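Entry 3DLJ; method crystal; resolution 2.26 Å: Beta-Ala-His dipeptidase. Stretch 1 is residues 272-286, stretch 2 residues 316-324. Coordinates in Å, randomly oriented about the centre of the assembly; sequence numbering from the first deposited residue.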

# COMPACT_ATOMS: atom_id res chain seq x y z
N GLY A 272 22.86 5.79 -16.04
CA GLY A 272 23.12 6.08 -14.64
C GLY A 272 22.28 5.31 -13.63
O GLY A 272 22.65 5.20 -12.48
N ILE A 273 21.15 4.76 -14.05
CA ILE A 273 20.20 4.13 -13.10
C ILE A 273 20.76 3.00 -12.21
O ILE A 273 20.27 2.80 -11.09
CB ILE A 273 18.86 3.72 -13.81
CG1 ILE A 273 17.94 4.94 -13.91
CG2 ILE A 273 18.08 2.69 -12.98
CD1 ILE A 273 17.13 5.23 -12.64
N TYR A 274 21.78 2.28 -12.67
CA TYR A 274 22.32 1.15 -11.89
C TYR A 274 23.59 1.49 -11.13
O TYR A 274 24.09 0.70 -10.35
CB TYR A 274 22.54 -0.09 -12.78
CG TYR A 274 21.24 -0.65 -13.31
CD1 TYR A 274 20.81 -0.35 -14.59
CD2 TYR A 274 20.44 -1.45 -12.51
CE1 TYR A 274 19.59 -0.83 -15.08
CE2 TYR A 274 19.22 -1.96 -12.98
CZ TYR A 274 18.81 -1.64 -14.28
OH TYR A 274 17.61 -2.10 -14.77
N ASP A 275 24.09 2.70 -11.34
CA ASP A 275 25.33 3.15 -10.74
C ASP A 275 25.44 2.88 -9.25
O ASP A 275 26.48 2.40 -8.79
CB ASP A 275 25.52 4.64 -11.01
CG ASP A 275 25.86 4.93 -12.45
OD1 ASP A 275 26.07 3.99 -13.26
OD2 ASP A 275 25.94 6.14 -12.75
N GLU A 276 24.37 3.19 -8.52
CA GLU A 276 24.39 3.17 -7.07
C GLU A 276 23.63 2.02 -6.40
O GLU A 276 23.52 2.00 -5.16
CB GLU A 276 23.94 4.54 -6.51
CG GLU A 276 24.84 5.71 -6.94
CD GLU A 276 24.61 6.96 -6.09
OE1 GLU A 276 25.22 7.06 -4.99
OE2 GLU A 276 23.83 7.85 -6.53
N VAL A 277 23.12 1.06 -7.18
CA VAL A 277 22.50 -0.15 -6.60
C VAL A 277 23.56 -0.93 -5.83
O VAL A 277 24.65 -1.14 -6.35
CB VAL A 277 21.85 -1.07 -7.69
CG1 VAL A 277 21.12 -2.26 -7.03
CG2 VAL A 277 20.89 -0.28 -8.60
N VAL A 278 23.28 -1.34 -4.59
CA VAL A 278 24.32 -2.08 -3.84
C VAL A 278 24.69 -3.39 -4.56
O VAL A 278 23.80 -4.07 -5.09
CB VAL A 278 24.00 -2.36 -2.34
CG1 VAL A 278 23.90 -1.06 -1.57
CG2 VAL A 278 22.76 -3.18 -2.18
N PRO A 279 25.99 -3.73 -4.56
CA PRO A 279 26.43 -4.97 -5.20
C PRO A 279 25.82 -6.19 -4.52
O PRO A 279 25.77 -6.24 -3.29
CB PRO A 279 27.96 -4.97 -4.99
CG PRO A 279 28.32 -3.57 -4.69
CD PRO A 279 27.13 -3.00 -3.96
N LEU A 280 25.35 -7.14 -5.32
CA LEU A 280 24.93 -8.44 -4.82
C LEU A 280 26.12 -9.19 -4.25
O LEU A 280 27.17 -9.29 -4.91
CB LEU A 280 24.27 -9.25 -5.94
CG LEU A 280 23.61 -10.57 -5.54
CD1 LEU A 280 22.64 -10.40 -4.37
CD2 LEU A 280 22.91 -11.19 -6.75
N THR A 281 25.98 -9.68 -3.00
CA THR A 281 27.02 -10.48 -2.33
C THR A 281 26.56 -11.92 -2.11
O THR A 281 25.37 -12.22 -2.18
CB THR A 281 27.47 -9.90 -0.95
OG1 THR A 281 26.36 -9.83 -0.04
CG2 THR A 281 28.09 -8.52 -1.10
N GLU A 282 27.53 -12.80 -1.88
CA GLU A 282 27.30 -14.18 -1.41
C GLU A 282 26.32 -14.29 -0.22
O GLU A 282 25.41 -15.11 -0.24
CB GLU A 282 28.66 -14.79 -1.05
CG GLU A 282 28.69 -15.77 0.13
CD GLU A 282 28.18 -17.15 -0.23
OE1 GLU A 282 28.60 -18.13 0.45
OE2 GLU A 282 27.36 -17.27 -1.18
N GLU A 283 26.56 -13.49 0.82
CA GLU A 283 25.72 -13.42 2.01
C GLU A 283 24.27 -13.16 1.63
O GLU A 283 23.36 -13.86 2.09
CB GLU A 283 26.20 -12.27 2.90
CG GLU A 283 26.37 -12.66 4.34
CD GLU A 283 25.56 -11.79 5.29
OE1 GLU A 283 24.53 -11.21 4.87
OE2 GLU A 283 25.95 -11.72 6.48
N GLU A 284 24.09 -12.13 0.80
CA GLU A 284 22.78 -11.69 0.33
C GLU A 284 22.10 -12.78 -0.48
O GLU A 284 20.93 -13.08 -0.24
CB GLU A 284 22.89 -10.42 -0.48
CG GLU A 284 21.54 -9.83 -0.76
CD GLU A 284 21.59 -8.48 -1.43
OE1 GLU A 284 22.71 -8.01 -1.71
OE2 GLU A 284 20.51 -7.90 -1.67
N ILE A 285 22.82 -13.36 -1.44
CA ILE A 285 22.30 -14.48 -2.21
C ILE A 285 21.76 -15.59 -1.29
O ILE A 285 20.68 -16.14 -1.52
CB ILE A 285 23.38 -15.03 -3.18
CG1 ILE A 285 23.62 -14.03 -4.33
CG2 ILE A 285 22.96 -16.38 -3.77
CD1 ILE A 285 25.01 -14.13 -4.99
N ASN A 286 22.49 -15.89 -0.22
CA ASN A 286 22.12 -16.93 0.73
C ASN A 286 20.78 -16.69 1.44
O ASN A 286 19.98 -17.60 1.59
CB ASN A 286 23.24 -17.16 1.73
CG ASN A 286 24.34 -18.07 1.18
OD1 ASN A 286 24.23 -18.59 0.07
ND2 ASN A 286 25.39 -18.28 1.97
N LEU A 316 12.59 -12.96 -6.65
CA LEU A 316 12.49 -12.23 -5.38
C LEU A 316 13.40 -11.01 -5.33
O LEU A 316 12.96 -9.94 -4.88
CB LEU A 316 12.77 -13.17 -4.20
CG LEU A 316 11.69 -14.21 -3.90
CD1 LEU A 316 12.11 -15.02 -2.69
CD2 LEU A 316 10.36 -13.55 -3.66
N MET A 317 14.63 -11.17 -5.81
CA MET A 317 15.58 -10.06 -5.91
C MET A 317 15.10 -8.94 -6.83
O MET A 317 15.29 -7.75 -6.53
CB MET A 317 16.95 -10.55 -6.37
CG MET A 317 17.70 -11.38 -5.35
SD MET A 317 19.37 -11.68 -5.95
CE MET A 317 19.84 -13.10 -4.93
N HIS A 318 14.47 -9.31 -7.95
CA HIS A 318 13.96 -8.29 -8.86
C HIS A 318 12.77 -7.49 -8.32
O HIS A 318 12.56 -6.34 -8.68
CB HIS A 318 13.77 -8.83 -10.28
CG HIS A 318 15.06 -8.86 -11.04
ND1 HIS A 318 15.96 -9.90 -10.95
CD2 HIS A 318 15.64 -7.92 -11.83
CE1 HIS A 318 17.03 -9.62 -11.68
NE2 HIS A 318 16.86 -8.42 -12.22
N LEU A 319 12.05 -8.13 -7.40
CA LEU A 319 10.99 -7.53 -6.61
C LEU A 319 11.50 -6.67 -5.44
O LEU A 319 10.91 -5.63 -5.11
CB LEU A 319 10.11 -8.65 -6.03
CG LEU A 319 9.15 -9.42 -6.93
CD1 LEU A 319 8.22 -10.31 -6.09
CD2 LEU A 319 8.32 -8.41 -7.79
N TRP A 320 12.58 -7.11 -4.81
CA TRP A 320 12.97 -6.53 -3.53
C TRP A 320 14.20 -5.63 -3.54
O TRP A 320 14.27 -4.68 -2.76
CB TRP A 320 13.18 -7.62 -2.48
CG TRP A 320 11.98 -8.47 -2.17
CD1 TRP A 320 10.66 -8.23 -2.52
CD2 TRP A 320 11.97 -9.68 -1.41
NE1 TRP A 320 9.86 -9.22 -2.04
CE2 TRP A 320 10.63 -10.13 -1.36
CE3 TRP A 320 12.98 -10.43 -0.75
CZ2 TRP A 320 10.27 -11.30 -0.68
CZ3 TRP A 320 12.62 -11.59 -0.09
CH2 TRP A 320 11.27 -12.01 -0.06
N ARG A 321 15.16 -5.94 -4.40
CA ARG A 321 16.49 -5.33 -4.28
C ARG A 321 17.10 -4.85 -5.61
O ARG A 321 18.23 -4.34 -5.64
CB ARG A 321 17.44 -6.25 -3.48
CG ARG A 321 17.80 -7.59 -4.13
CD ARG A 321 19.01 -7.44 -5.08
NE ARG A 321 20.24 -7.08 -4.37
CZ ARG A 321 21.24 -6.35 -4.89
NH1 ARG A 321 21.16 -5.87 -6.12
NH2 ARG A 321 22.32 -6.09 -4.17
N TYR A 322 16.35 -5.02 -6.69
CA TYR A 322 16.68 -4.38 -7.96
C TYR A 322 15.61 -3.33 -8.30
O TYR A 322 14.44 -3.49 -7.96
CB TYR A 322 16.80 -5.40 -9.09
CG TYR A 322 18.03 -6.30 -9.02
CD1 TYR A 322 17.89 -7.66 -8.79
CD2 TYR A 322 19.31 -5.80 -9.23
CE1 TYR A 322 18.98 -8.51 -8.76
CE2 TYR A 322 20.41 -6.63 -9.21
CZ TYR A 322 20.24 -7.99 -8.96
OH TYR A 322 21.32 -8.86 -8.93
N PRO A 323 16.01 -2.22 -8.97
CA PRO A 323 15.01 -1.24 -9.38
C PRO A 323 14.12 -1.81 -10.50
O PRO A 323 14.50 -2.77 -11.17
CB PRO A 323 15.87 -0.07 -9.89
CG PRO A 323 17.11 -0.69 -10.33
CD PRO A 323 17.36 -1.83 -9.40
N SER A 324 12.94 -1.24 -10.69
CA SER A 324 12.06 -1.72 -11.73
C SER A 324 11.35 -0.51 -12.33
O SER A 324 11.15 0.51 -11.64
CB SER A 324 11.06 -2.73 -11.16
OG SER A 324 10.08 -2.09 -10.36
O HOH W 1 16.34 -3.77 -13.17
O HOH W 2 23.66 -5.07 -7.95

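Arg321 is the centre of this contact. It follows the helix of the second stretch, and its side chain, with chi1 to chi3 all p, reaches across to the first. Arg321 NE donates to Glu284 OE2 at 2.8 Å, almost in line. Arg321 NH2 donates to Glu284 OE1 at 3.1 Å, so the carboxylate meets the guanidinium with both oxygens in a two-pronged salt bridge. Glu284 is extended (chi1 and chi2 t), which carries its charge to the buried arginine.

Arg321 NH2 also donates to Val278 O at 2.7 Å. The bond from Arg321 NH1 to Val278 O, at 3.4 Å, is weak. A water oxygen lies 3.0 Å from Val278 O, to which it donates, and 3.2 Å from Arg321 NH1, from which it accepts. Leu280 N lies 3.4 Å from Arg321 NH2, but both are donors and no bond forms. Leu280 CD1 covers one face of the guanidinium, leaving its edge to the oxygens.

Apolar contacts flank this polar centre. Leu280 CD2 packs 3.7 Å from Met317 SD, and Ile285 CG1 lies 3.9 Å from Met317 CE. Compact, buried Pro323 places CG 3.6 Å from Tyr274 CE2, and Pro323 CD lies 3.9 Å from Val277 CG2. A second water bridges Tyr274 OH (2.6 Å) and Pro323 O (2.9 Å), donating to the carbonyl.

The stretches bury 484 Å² in total.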